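Enoyl-CoA hydratase (Mycobacterium thermoresistibile, PDB 3T3W) probably catalyses the reversible hydration of enoyl-CoA thioesters in lipid metabolism. Local coordinates at residues M20-D25 with I33-P38; Y24-R29 with A60-V65; D28-I33 with V67-A72; A41-P46 with G80-G85; A123-C128 with V201-L206. All blocks are in the same frame, centred on the assembly; numbering follows the deposited sequence. Where two conformers were deposited one is given.

Interaction 1 of 5, residues M20-D25 with I33-P38; sequences MYIDYD and ITLNRP. With EDO (1,2-ethanediol), chain B.
Y21 and R37 lie side by side and point the same way at the open end of a beta hairpin. R37 CG and CD run beside Y21 CD1 and CE1, R37 CG being 3.8 Å from Y21 CD1, and the ring and guanidinium planes are 52° apart. One ethanediol, probably from the crystallisation liquor, spans both tips: its O2 is hydrogen-bonded to Y21 OH at 2.7 Å and its O1 accepts from R37 NH2 at 2.7 Å. M20 CG sits 3.5 Å over the centre of the Y21 ring. I22 CD1 meets L35 CD2 at 3.8 Å, and I33 CG1 reaches the edge of the Y24 ring. The backbones run antiparallel; D23 and T34 form a hydrogen-bonded pair, and N36 N donates to Y21 O at 2.8 Å. E51 of helix 46-61 accepts from Y21 N, and D82 forms a salt bridge with R37. The contact thus joins an apolar face to a polar end whose phenol and guanidinium can together hold a small diol.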
# COMPACT_ATOMS: atom_id res chain seq x y z
N MET F 20 24.53 -22.08 -26.97
CA MET F 20 24.01 -23.44 -26.87
C MET F 20 22.52 -23.39 -27.16
O MET F 20 22.07 -24.07 -28.08
CB MET F 20 24.32 -24.04 -25.49
CG MET F 20 23.70 -25.39 -25.19
SD MET F 20 24.43 -26.70 -26.21
CE MET F 20 23.36 -28.07 -25.72
N TYR F 21 21.78 -22.62 -26.36
CA TYR F 21 20.31 -22.64 -26.41
C TYR F 21 19.67 -21.32 -26.90
O TYR F 21 18.45 -21.27 -27.09
CB TYR F 21 19.74 -22.88 -25.03
CG TYR F 21 20.05 -24.22 -24.44
CD1 TYR F 21 19.65 -25.38 -25.08
CD2 TYR F 21 20.78 -24.32 -23.27
CE1 TYR F 21 19.93 -26.62 -24.52
CE2 TYR F 21 21.09 -25.55 -22.71
CZ TYR F 21 20.65 -26.71 -23.33
OH TYR F 21 20.93 -27.93 -22.77
N ILE F 22 20.47 -20.28 -27.00
CA ILE F 22 19.95 -18.91 -27.26
C ILE F 22 20.65 -18.33 -28.49
O ILE F 22 21.90 -18.35 -28.55
CB ILE F 22 20.20 -17.96 -26.06
CG1 ILE F 22 19.52 -18.48 -24.79
CG2 ILE F 22 19.73 -16.52 -26.39
CD1 ILE F 22 17.99 -18.65 -24.89
N ASP F 23 19.89 -17.84 -29.47
CA ASP F 23 20.44 -17.08 -30.57
C ASP F 23 20.27 -15.60 -30.27
O ASP F 23 19.29 -15.21 -29.66
CB ASP F 23 19.73 -17.44 -31.88
CG ASP F 23 20.27 -18.70 -32.49
OD1 ASP F 23 21.51 -18.85 -32.50
OD2 ASP F 23 19.46 -19.52 -32.96
N TYR F 24 21.23 -14.78 -30.68
CA TYR F 24 21.24 -13.36 -30.36
C TYR F 24 21.69 -12.59 -31.57
O TYR F 24 22.75 -12.88 -32.14
CB TYR F 24 22.18 -13.10 -29.20
CG TYR F 24 22.29 -11.68 -28.74
CD1 TYR F 24 21.39 -11.16 -27.84
CD2 TYR F 24 23.32 -10.86 -29.17
CE1 TYR F 24 21.50 -9.86 -27.38
CE2 TYR F 24 23.44 -9.56 -28.73
CZ TYR F 24 22.53 -9.06 -27.83
OH TYR F 24 22.63 -7.74 -27.44
N ASP F 25 20.91 -11.59 -31.97
CA ASP F 25 21.24 -10.78 -33.18
C ASP F 25 20.97 -9.33 -32.84
O ASP F 25 19.93 -9.04 -32.25
CB ASP F 25 20.31 -11.14 -34.37
CG ASP F 25 20.40 -10.13 -35.54
OD1 ASP F 25 21.39 -10.29 -36.26
OD2 ASP F 25 19.54 -9.18 -35.74
N ILE F 33 16.43 -11.80 -29.30
CA ILE F 33 16.84 -12.92 -28.47
C ILE F 33 15.90 -14.08 -28.81
O ILE F 33 14.68 -13.98 -28.59
CB ILE F 33 16.71 -12.60 -26.96
CG1 ILE F 33 17.52 -11.35 -26.58
CG2 ILE F 33 17.08 -13.81 -26.10
CD1 ILE F 33 17.34 -10.83 -25.15
N THR F 34 16.45 -15.17 -29.33
CA THR F 34 15.67 -16.31 -29.72
C THR F 34 15.91 -17.54 -28.85
O THR F 34 17.07 -17.98 -28.70
CB THR F 34 15.96 -16.70 -31.20
OG1 THR F 34 15.57 -15.63 -32.05
CG2 THR F 34 15.19 -17.98 -31.58
N LEU F 35 14.84 -18.10 -28.29
CA LEU F 35 14.88 -19.41 -27.63
C LEU F 35 15.04 -20.46 -28.70
O LEU F 35 14.18 -20.62 -29.55
CB LEU F 35 13.60 -19.65 -26.84
CG LEU F 35 13.14 -18.57 -25.85
CD1 LEU F 35 11.84 -19.04 -25.17
CD2 LEU F 35 14.25 -18.25 -24.86
N ASN F 36 16.17 -21.16 -28.68
CA ASN F 36 16.52 -22.11 -29.74
C ASN F 36 16.73 -23.51 -29.16
O ASN F 36 17.78 -24.13 -29.34
CB ASN F 36 17.75 -21.64 -30.50
CG ASN F 36 17.99 -22.44 -31.76
OD1 ASN F 36 17.04 -22.91 -32.37
ND2 ASN F 36 19.26 -22.64 -32.11
N ARG F 37 15.72 -24.00 -28.45
CA ARG F 37 15.65 -25.39 -28.02
C ARG F 37 14.34 -26.04 -28.47
O ARG F 37 13.59 -26.63 -27.67
CB ARG F 37 15.81 -25.46 -26.49
CG ARG F 37 16.25 -26.81 -25.99
CD ARG F 37 16.17 -26.90 -24.47
NE ARG F 37 16.57 -28.25 -24.05
CZ ARG F 37 16.41 -28.71 -22.82
NH1 ARG F 37 15.83 -27.98 -21.91
NH2 ARG F 37 16.81 -29.93 -22.50
N PRO F 38 14.05 -26.00 -29.79
CA PRO F 38 12.73 -26.45 -30.25
C PRO F 38 12.54 -27.97 -30.10
O PRO F 38 11.39 -28.47 -29.96
CB PRO F 38 12.75 -26.09 -31.72
CG PRO F 38 14.22 -26.07 -32.11
CD PRO F 38 14.85 -25.45 -30.90
C1 EDO B . 19.74 -31.65 -22.57
O1 EDO B . 18.51 -31.94 -23.24
C2 EDO B . 20.81 -31.19 -23.57
O2 EDO B . 20.35 -30.07 -24.35
O HOH W 1 17.90 -14.08 -32.51

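Interaction 2 of 5, residues Y24-R29 with A60-V65; sequences YDVSDR and AEDNDV
R29 lays one face of its guanidinium over the carbonyl of D64, whose O stands 3.7 Å above the centre of that plane. Alongside, R29 NH2 donates to N63 O at 3.0 Å with an N-H...O angle of 152°, the acceptor lying 19° out of the guanidinium plane. The arginine chain bends at chi3 (60°), which carries NE round to where it donates to S66 OG. R29 CA makes a C-H...O contact to D64 O at 3.3 Å, and a water bridges that oxygen to R29 N.

Next to this polar patch, both methyls of V26 touch V65 CG2, V26 CG1 at 3.9 Å. V26 CG2 and D62 OD2 approach tip to tip. D62 shapes the loop: its OD1 takes D64 N at 2.9 Å from above the carboxylate plane, an Asx turn within the type I beta turn from D62 to V65. The other oxygen, D62 OD2, accepts from a water at 2.7 Å that also lies 2.6 Å from Y24 OH, in the plane of the phenol ring.

The contact sets the hairpin bend between strands 22-27 and 30-35 against the loop following helix 46-61. Its chemistry is that of a guanidinium gripped by one carbonyl, N63 O, and the S66 hydroxyl, with D64 O over its face; D64 OD1, beyond salt-bridge distance at 4.5 Å from R29 NH1, may add a modest attraction weakened by solvent.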
# COMPACT_ATOMS: atom_id res chain seq x y z
N TYR F 24 21.23 -14.78 -30.68
CA TYR F 24 21.24 -13.36 -30.36
C TYR F 24 21.69 -12.59 -31.57
O TYR F 24 22.75 -12.88 -32.14
CB TYR F 24 22.18 -13.10 -29.20
CG TYR F 24 22.29 -11.68 -28.74
CD1 TYR F 24 21.39 -11.16 -27.84
CD2 TYR F 24 23.32 -10.86 -29.17
CE1 TYR F 24 21.50 -9.86 -27.38
CE2 TYR F 24 23.44 -9.56 -28.73
CZ TYR F 24 22.53 -9.06 -27.83
OH TYR F 24 22.63 -7.74 -27.44
N ASP F 25 20.91 -11.59 -31.97
CA ASP F 25 21.24 -10.78 -33.18
C ASP F 25 20.97 -9.33 -32.84
O ASP F 25 19.93 -9.04 -32.25
CB ASP F 25 20.31 -11.14 -34.37
CG ASP F 25 20.40 -10.13 -35.54
OD1 ASP F 25 21.39 -10.29 -36.26
OD2 ASP F 25 19.54 -9.18 -35.74
N VAL F 26 21.86 -8.43 -33.23
CA VAL F 26 21.59 -7.01 -33.14
C VAL F 26 21.63 -6.42 -34.55
O VAL F 26 22.64 -6.54 -35.26
CB VAL F 26 22.61 -6.27 -32.25
CG1 VAL F 26 22.43 -4.74 -32.32
CG2 VAL F 26 22.52 -6.79 -30.83
N SER F 27 20.55 -5.80 -34.95
CA SER F 27 20.53 -5.01 -36.18
C SER F 27 19.44 -3.96 -36.13
O SER F 27 18.41 -4.17 -35.51
CB SER F 27 20.38 -5.89 -37.41
OG SER F 27 19.24 -6.69 -37.29
N ASP F 28 19.69 -2.81 -36.79
CA ASP F 28 18.71 -1.75 -36.84
C ASP F 28 18.20 -1.33 -35.43
O ASP F 28 17.01 -1.05 -35.26
CB ASP F 28 17.49 -2.18 -37.70
CG ASP F 28 17.88 -2.73 -39.06
OD1 ASP F 28 18.59 -2.00 -39.76
OD2 ASP F 28 17.48 -3.88 -39.39
N ARG F 29 19.11 -1.31 -34.46
CA ARG F 29 18.85 -0.94 -33.05
C ARG F 29 17.91 -1.91 -32.30
O ARG F 29 17.39 -1.57 -31.22
CB ARG F 29 18.37 0.52 -32.91
CG ARG F 29 19.34 1.51 -33.57
CD ARG F 29 19.09 2.94 -33.11
NE ARG F 29 19.26 3.00 -31.66
CZ ARG F 29 20.43 3.10 -31.01
NH1 ARG F 29 21.59 3.23 -31.66
NH2 ARG F 29 20.41 3.11 -29.69
N ALA F 60 20.79 -5.01 -22.79
CA ALA F 60 20.67 -3.89 -21.83
C ALA F 60 21.90 -2.99 -21.87
O ALA F 60 21.77 -1.76 -21.80
CB ALA F 60 20.43 -4.43 -20.42
N GLU F 61 23.08 -3.59 -21.98
CA GLU F 61 24.33 -2.83 -21.92
C GLU F 61 24.81 -2.29 -23.25
O GLU F 61 25.78 -1.53 -23.29
CB GLU F 61 25.44 -3.69 -21.28
CG GLU F 61 25.11 -4.03 -19.84
CD GLU F 61 26.16 -4.86 -19.13
OE1 GLU F 61 27.08 -5.41 -19.77
OE2 GLU F 61 26.05 -4.95 -17.89
N ASP F 62 24.18 -2.70 -24.35
CA ASP F 62 24.64 -2.30 -25.68
C ASP F 62 23.98 -0.98 -26.07
O ASP F 62 22.79 -0.94 -26.33
CB ASP F 62 24.31 -3.39 -26.72
CG ASP F 62 24.90 -3.12 -28.13
OD1 ASP F 62 25.38 -1.98 -28.41
OD2 ASP F 62 24.88 -4.06 -28.97
N ASN F 63 24.76 0.12 -26.14
CA ASN F 63 24.19 1.42 -26.56
C ASN F 63 23.67 1.46 -27.99
O ASN F 63 22.94 2.37 -28.34
CB ASN F 63 25.21 2.54 -26.41
CG ASN F 63 25.63 2.73 -24.98
OD1 ASN F 63 24.89 2.45 -24.03
ND2 ASN F 63 26.86 3.21 -24.82
N ASP F 64 24.05 0.51 -28.83
CA ASP F 64 23.45 0.40 -30.16
C ASP F 64 22.08 -0.32 -30.16
O ASP F 64 21.54 -0.53 -31.22
CB ASP F 64 24.36 -0.38 -31.12
CG ASP F 64 25.70 0.32 -31.41
OD1 ASP F 64 25.78 1.56 -31.34
OD2 ASP F 64 26.66 -0.41 -31.68
N VAL F 65 21.55 -0.72 -29.00
CA VAL F 65 20.25 -1.40 -28.94
C VAL F 65 19.28 -0.45 -28.30
O VAL F 65 19.54 0.01 -27.18
CB VAL F 65 20.32 -2.68 -28.08
CG1 VAL F 65 18.92 -3.30 -27.82
CG2 VAL F 65 21.21 -3.70 -28.80
O HOH W 2 24.91 -6.61 -28.12
O HOH W 3 21.99 -1.40 -34.11

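Interaction 3 of 5, residues D28-I33 with V67-A72; sequences DRIATI and VIVLRA
The flat groups between R29-I33 and V67-R71 are peptide units, joined N-H to C=O as two parallel strands. On one face lie I30, T32, V67 and V69; on the other, A31, I33, I68 and L70. Five backbone hydrogen bonds join the strands, the first V67 N to R29 O and the last R71 N to I33 O; V69 N to A31 O and I33 N to V69 O are both 2.8 Å and nearly straight. The first face, under helix 206-217, is apolar where I30 CG2 meets V69 CG2 at 3.7 Å and turns polar toward T32 and R71, T32 CG2 resting on R71 CD at 3.5 Å. R71 CG takes the position between its backbone N and carbonyl carbon (chi1 61°); NE salt-bridges D207. The second face is apolar: I33 CD1 touches I68 CG2 at 3.8 Å and I33 CG2 touches L70 CD1 at 3.9 Å, under helix 46-61. In this beta-alpha-beta crossover the peptide groups facing across the pair satisfy one another, others bonding to neighbouring strands.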
# COMPACT_ATOMS: atom_id res chain seq x y z
N ASP F 28 19.69 -2.81 -36.79
CA ASP F 28 18.71 -1.75 -36.84
C ASP F 28 18.20 -1.33 -35.43
O ASP F 28 17.01 -1.05 -35.26
CB ASP F 28 17.49 -2.18 -37.70
CG ASP F 28 17.88 -2.73 -39.06
OD1 ASP F 28 18.59 -2.00 -39.76
OD2 ASP F 28 17.48 -3.88 -39.39
N ARG F 29 19.11 -1.31 -34.46
CA ARG F 29 18.85 -0.94 -33.05
C ARG F 29 17.91 -1.91 -32.30
O ARG F 29 17.39 -1.57 -31.22
CB ARG F 29 18.37 0.52 -32.91
CG ARG F 29 19.34 1.51 -33.57
CD ARG F 29 19.09 2.94 -33.11
NE ARG F 29 19.26 3.00 -31.66
CZ ARG F 29 20.43 3.10 -31.01
NH1 ARG F 29 21.59 3.23 -31.66
NH2 ARG F 29 20.41 3.11 -29.69
N ILE F 30 17.74 -3.11 -32.85
CA ILE F 30 16.87 -4.14 -32.22
C ILE F 30 17.77 -5.30 -31.86
O ILE F 30 18.49 -5.79 -32.72
CB ILE F 30 15.76 -4.62 -33.19
CG1 ILE F 30 14.85 -3.46 -33.60
CG2 ILE F 30 14.92 -5.74 -32.52
CD1 ILE F 30 13.97 -3.76 -34.80
N ALA F 31 17.72 -5.75 -30.61
CA ALA F 31 18.35 -7.02 -30.19
C ALA F 31 17.27 -8.06 -30.21
O ALA F 31 16.28 -7.93 -29.47
CB ALA F 31 18.92 -6.91 -28.78
N THR F 32 17.45 -9.08 -31.04
CA THR F 32 16.51 -10.18 -31.09
C THR F 32 17.12 -11.39 -30.37
O THR F 32 18.20 -11.90 -30.77
CB THR F 32 16.16 -10.55 -32.53
OG1 THR F 32 15.67 -9.37 -33.20
CG2 THR F 32 15.11 -11.65 -32.54
N ILE F 33 16.43 -11.80 -29.30
CA ILE F 33 16.84 -12.92 -28.47
C ILE F 33 15.90 -14.08 -28.81
O ILE F 33 14.68 -13.98 -28.59
CB ILE F 33 16.71 -12.60 -26.96
CG1 ILE F 33 17.52 -11.35 -26.58
CG2 ILE F 33 17.08 -13.81 -26.10
CD1 ILE F 33 17.34 -10.83 -25.15
N VAL F 67 15.63 -1.41 -28.58
CA VAL F 67 14.48 -2.29 -28.27
C VAL F 67 14.93 -3.74 -28.29
O VAL F 67 15.77 -4.15 -29.11
CB VAL F 67 13.34 -2.09 -29.33
CG1 VAL F 67 12.12 -2.98 -29.09
CG2 VAL F 67 12.87 -0.62 -29.35
N ILE F 68 14.32 -4.53 -27.41
CA ILE F 68 14.59 -5.95 -27.28
C ILE F 68 13.36 -6.71 -27.74
O ILE F 68 12.22 -6.42 -27.31
CB ILE F 68 14.90 -6.31 -25.83
CG1 ILE F 68 16.18 -5.56 -25.38
CG2 ILE F 68 15.00 -7.85 -25.65
CD1 ILE F 68 16.49 -5.52 -23.88
N VAL F 69 13.59 -7.69 -28.60
CA VAL F 69 12.57 -8.63 -29.02
C VAL F 69 12.93 -10.03 -28.50
O VAL F 69 14.04 -10.50 -28.75
CB VAL F 69 12.40 -8.66 -30.55
CG1 VAL F 69 11.48 -9.85 -30.99
CG2 VAL F 69 11.87 -7.33 -31.08
N LEU F 70 11.98 -10.67 -27.80
CA LEU F 70 12.13 -12.07 -27.35
C LEU F 70 11.19 -12.94 -28.18
O LEU F 70 9.97 -12.69 -28.23
CB LEU F 70 11.79 -12.21 -25.87
CG LEU F 70 11.81 -13.65 -25.32
CD1 LEU F 70 13.28 -14.13 -25.28
CD2 LEU F 70 11.14 -13.63 -23.94
N ARG F 71 11.77 -13.93 -28.84
CA ARG F 71 11.03 -14.85 -29.68
C ARG F 71 11.55 -16.27 -29.49
O ARG F 71 12.51 -16.51 -28.75
CB ARG F 71 11.10 -14.43 -31.15
CG ARG F 71 12.52 -14.41 -31.73
CD ARG F 71 12.64 -14.03 -33.20
NE ARG F 71 11.91 -14.98 -34.03
CZ ARG F 71 12.39 -16.17 -34.41
NH1 ARG F 71 13.61 -16.58 -34.04
NH2 ARG F 71 11.63 -16.97 -35.14
N ALA F 72 10.95 -17.22 -30.19
CA ALA F 72 11.25 -18.64 -29.97
C ALA F 72 11.12 -19.40 -31.28
O ALA F 72 10.16 -19.17 -32.04
CB ALA F 72 10.32 -19.23 -28.94

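Interaction 4 of 5, residues A41-P46 with G80-G85; sequences ANAQNP and GHDLRG
Two loops that follow strands 30-35 and 67-72 meet here through a single beta bridge, Q44 with H81, near the zinc site of this crotonase-like domain. Q44 N donates to G80 O at 2.8 Å, and D82 N donates to Q44 O at 2.9 Å from well above the carbonyl plane, 54° out of it. A43 CA adds a C-H...O contact to G80 O. G80 has backbone angles that call for glycine.

The side chains extend the bridge. Q44 OE1 comes in plane to the edge of the H81 ring, 3.4 Å from CD2, with amide and imidazole planes 86° apart. One water ties the two, donating to Q44 OE1 and lying 2.8 Å from H81 NE2. The other end of that amide is fixed by S78 OG and G131 O, both accepting from Q44 NE2. Across the bridge, a second water accepts from N45 ND2 and donates to D82 OD2, both at 3.1 Å; D82 also forms a salt bridge with R37. The H81 side chain touches E163 and is about 6 Å from the zinc ion, which E102, E163, H252 and H256 bind. In crotonase relatives the loop corresponding to 80-85 supplies an oxyanion-hole N-H, which may hold here too.

The loop 41-46 leads from strand 30-35 into helix 46-61, capped by N45 OD1 on L48 N, while 80-85 lies between strand 67-72 and helix 95-115.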
# COMPACT_ATOMS: atom_id res chain seq x y z
N ALA F 41 10.65 -28.24 -27.11
CA ALA F 41 9.60 -27.20 -27.04
C ALA F 41 10.02 -26.05 -26.14
O ALA F 41 9.19 -25.46 -25.45
CB ALA F 41 8.25 -27.79 -26.59
N ASN F 42 11.31 -25.71 -26.21
CA ASN F 42 11.89 -24.62 -25.43
C ASN F 42 11.67 -24.76 -23.94
O ASN F 42 11.54 -23.78 -23.22
CB ASN F 42 11.45 -23.26 -25.99
CG ASN F 42 11.94 -23.07 -27.41
OD1 ASN F 42 13.11 -23.39 -27.73
ND2 ASN F 42 11.05 -22.62 -28.30
N ALA F 43 11.66 -26.01 -23.47
CA ALA F 43 11.70 -26.27 -22.05
C ALA F 43 12.96 -25.65 -21.49
O ALA F 43 14.03 -25.68 -22.14
CB ALA F 43 11.67 -27.78 -21.78
N GLN F 44 12.85 -25.09 -20.28
CA GLN F 44 13.92 -24.28 -19.71
C GLN F 44 14.69 -25.03 -18.63
O GLN F 44 14.16 -25.26 -17.56
CB GLN F 44 13.32 -23.04 -19.08
CG GLN F 44 12.41 -22.24 -20.01
CD GLN F 44 11.51 -21.33 -19.19
OE1 GLN F 44 11.91 -20.81 -18.15
NE2 GLN F 44 10.24 -21.20 -19.62
N ASN F 45 15.94 -25.39 -18.91
CA ASN F 45 16.82 -25.92 -17.88
C ASN F 45 17.66 -24.79 -17.31
O ASN F 45 17.59 -23.66 -17.81
CB ASN F 45 17.66 -27.11 -18.41
CG ASN F 45 18.57 -26.76 -19.58
OD1 ASN F 45 18.82 -25.58 -19.90
ND2 ASN F 45 19.09 -27.81 -20.23
N PRO F 46 18.39 -25.04 -16.22
CA PRO F 46 19.17 -23.92 -15.65
C PRO F 46 20.15 -23.24 -16.61
O PRO F 46 20.27 -21.98 -16.59
CB PRO F 46 19.84 -24.56 -14.44
CG PRO F 46 18.87 -25.61 -14.00
CD PRO F 46 18.39 -26.20 -15.31
N GLY F 80 7.70 -24.61 -20.61
CA GLY F 80 7.97 -24.30 -19.18
C GLY F 80 9.29 -24.85 -18.67
O GLY F 80 10.23 -25.08 -19.44
N HIS F 81 9.35 -25.07 -17.37
CA HIS F 81 10.60 -25.49 -16.74
C HIS F 81 10.85 -26.96 -16.99
O HIS F 81 9.93 -27.78 -16.94
CB HIS F 81 10.54 -25.25 -15.24
CG HIS F 81 10.38 -23.79 -14.87
ND1 HIS F 81 9.69 -23.38 -13.76
CD2 HIS F 81 10.83 -22.65 -15.51
CE1 HIS F 81 9.73 -22.01 -13.71
NE2 HIS F 81 10.41 -21.57 -14.79
N ASP F 82 12.10 -27.31 -17.25
CA ASP F 82 12.49 -28.67 -17.65
C ASP F 82 12.50 -29.51 -16.37
O ASP F 82 13.17 -29.16 -15.42
CB ASP F 82 13.87 -28.58 -18.35
CG ASP F 82 14.37 -29.88 -18.93
OD1 ASP F 82 13.87 -30.97 -18.59
OD2 ASP F 82 15.33 -29.81 -19.72
N LEU F 83 11.66 -30.54 -16.33
CA LEU F 83 11.55 -31.44 -15.16
C LEU F 83 12.80 -32.30 -14.98
O LEU F 83 13.28 -32.48 -13.87
CB LEU F 83 10.31 -32.34 -15.31
N ARG F 84 13.31 -32.84 -16.09
CA ARG F 84 14.54 -33.63 -16.09
C ARG F 84 15.70 -32.69 -16.38
O ARG F 84 16.27 -32.72 -17.48
CB ARG F 84 14.47 -34.75 -17.13
N GLY F 85 16.01 -31.83 -15.41
CA GLY F 85 17.10 -30.84 -15.52
C GLY F 85 17.29 -30.13 -14.18
O GLY F 85 18.41 -29.95 -13.69
O HOH W 4 11.56 -19.25 -15.87
O HOH W 5 18.31 -30.58 -19.21

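Interaction 5 of 5, residues A123-C128 with V201-L206; sequences AVQGRC and VPRDRL
Q125 and R203 meet with their flat ends turned 54° apart, where a sheet strand of the crotonase-like fold passes the loop before helix 206-217. The aliphatic part of Q125, not its amide, does most of the touching: CG lies 3.5 Å above the guanidinium plane of R203, offset toward the rim, and CB comes within 3.6 Å of R203 NE. The glutamine can do this because CG stands between the backbone N and the carbonyl carbon (chi1 85°) and the chain then turns at chi2 (-84°). That turn leads the chain on to an amide whose NE2 donates to the carbonyls of A72 and G74. R203 NH2 makes a weak hydrogen bond to the same G74 O, so a shared acceptor lies beside the two crossed side chains.

L206 fills the neighbouring position. Its CG and CD1 both lie 4.0 Å from A123 CB, and the side chain also rests on I143 of strand 141-145. The contact therefore joins the start of helix 206-217 to the end of the inner strand 120-124 by apolar packing, with R203 crossing Q125. L206 CD2 lies 3.8 Å from both Q125 CB and V124 C, touching side chain and backbone alike.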
# COMPACT_ATOMS: atom_id res chain seq x y z
N ALA F 123 7.21 -12.19 -28.62
CA ALA F 123 6.45 -12.79 -29.72
C ALA F 123 6.13 -14.22 -29.32
O ALA F 123 7.05 -15.05 -29.21
CB ALA F 123 7.27 -12.78 -31.01
N VAL F 124 4.86 -14.50 -29.07
CA VAL F 124 4.46 -15.79 -28.51
C VAL F 124 3.62 -16.59 -29.50
O VAL F 124 2.53 -16.20 -29.87
CB VAL F 124 3.70 -15.65 -27.17
CG1 VAL F 124 3.30 -17.04 -26.62
CG2 VAL F 124 4.54 -14.87 -26.17
N GLN F 125 4.14 -17.75 -29.88
CA GLN F 125 3.41 -18.70 -30.74
C GLN F 125 3.11 -20.00 -29.99
O GLN F 125 3.83 -20.37 -29.06
CB GLN F 125 4.23 -19.01 -31.98
CG GLN F 125 5.27 -20.13 -31.85
CD GLN F 125 6.58 -19.68 -31.27
OE1 GLN F 125 6.66 -18.72 -30.47
NE2 GLN F 125 7.63 -20.41 -31.62
N GLY F 126 2.07 -20.70 -30.42
CA GLY F 126 1.76 -22.01 -29.85
C GLY F 126 1.67 -22.03 -28.32
O GLY F 126 1.15 -21.14 -27.71
N ARG F 127 2.17 -23.11 -27.69
CA ARG F 127 2.02 -23.25 -26.24
C ARG F 127 2.99 -22.40 -25.46
O ARG F 127 4.21 -22.38 -25.72
CB ARG F 127 2.23 -24.70 -25.83
CG ARG F 127 1.20 -25.62 -26.43
CD ARG F 127 -0.01 -25.56 -25.55
NE ARG F 127 -1.07 -26.49 -25.94
CZ ARG F 127 -2.13 -26.71 -25.17
NH1 ARG F 127 -2.25 -26.11 -23.99
NH2 ARG F 127 -3.07 -27.58 -25.59
N CYS F 128 2.43 -21.74 -24.45
CA CYS F 128 3.19 -21.00 -23.46
C CYS F 128 2.60 -21.50 -22.14
O CYS F 128 1.50 -21.10 -21.77
CB CYS F 128 3.02 -19.50 -23.60
SG CYS F 128 3.92 -18.60 -22.32
N VAL F 201 -2.04 -11.73 -33.98
CA VAL F 201 -1.71 -11.66 -35.40
C VAL F 201 -1.63 -13.10 -35.93
O VAL F 201 -1.51 -14.07 -35.17
CB VAL F 201 -0.34 -10.96 -35.63
CG1 VAL F 201 -0.34 -9.53 -35.03
CG2 VAL F 201 0.81 -11.76 -35.03
N PRO F 202 -1.73 -13.23 -37.25
CA PRO F 202 -1.60 -14.59 -37.82
C PRO F 202 -0.23 -15.18 -37.54
O PRO F 202 0.75 -14.46 -37.52
CB PRO F 202 -1.79 -14.35 -39.33
CG PRO F 202 -2.68 -13.12 -39.37
CD PRO F 202 -2.16 -12.24 -38.25
N ARG F 203 -0.16 -16.50 -37.35
CA ARG F 203 1.07 -17.17 -37.01
C ARG F 203 2.17 -16.87 -38.01
O ARG F 203 3.30 -16.55 -37.66
CB ARG F 203 0.84 -18.69 -36.91
CG ARG F 203 2.08 -19.56 -36.80
CD ARG F 203 2.85 -19.31 -35.52
NE ARG F 203 4.13 -20.08 -35.44
CZ ARG F 203 5.34 -19.55 -35.64
NH1 ARG F 203 5.48 -18.27 -35.99
NH2 ARG F 203 6.43 -20.31 -35.51
N ASP F 204 1.83 -16.90 -39.29
CA ASP F 204 2.86 -16.70 -40.29
C ASP F 204 3.38 -15.26 -40.44
O ASP F 204 4.32 -15.05 -41.18
CB ASP F 204 2.44 -17.31 -41.64
CG ASP F 204 1.36 -16.55 -42.33
OD1 ASP F 204 0.94 -15.43 -41.92
OD2 ASP F 204 0.90 -17.09 -43.37
N ARG F 205 2.76 -14.30 -39.75
CA ARG F 205 3.21 -12.92 -39.72
C ARG F 205 3.75 -12.48 -38.38
O ARG F 205 4.11 -11.32 -38.23
CB ARG F 205 2.06 -11.94 -40.01
CG ARG F 205 1.63 -11.86 -41.41
CD ARG F 205 1.24 -10.43 -41.77
NE ARG F 205 0.16 -9.90 -40.95
CZ ARG F 205 -1.14 -10.06 -41.21
NH1 ARG F 205 -1.56 -10.85 -42.19
NH2 ARG F 205 -2.04 -9.48 -40.45
N LEU F 206 3.79 -13.39 -37.39
CA LEU F 206 4.19 -13.00 -36.03
C LEU F 206 5.56 -12.29 -35.98
O LEU F 206 5.69 -11.23 -35.38
CB LEU F 206 4.19 -14.25 -35.16
CG LEU F 206 4.67 -14.01 -33.73
CD1 LEU F 206 3.79 -12.97 -33.02
CD2 LEU F 206 4.71 -15.34 -32.97

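How the interactions relate
Interactions 1, 2 and 3 gather round one beta hairpin and the crossover that follows it. Interaction 3 is buried, a parallel strand pair with one apolar face and one mixed; interaction 1, partly buried, is its antiparallel neighbour on strand 30-35, sharing I33 and opening to polar groups at one end; interaction 2 lies at the surface, where water and main-chain carbonyls join a small valine contact. Interaction 5 is also buried but has no backbone hydrogen bonds between its segments; it adjoins interaction 3, since L70 O and A72 O accept from A123 N and Q125 NE2. Interaction 4, partly buried like interaction 1, lies between loops near the zinc and joins interaction 1 through the R37 to D82 salt bridge.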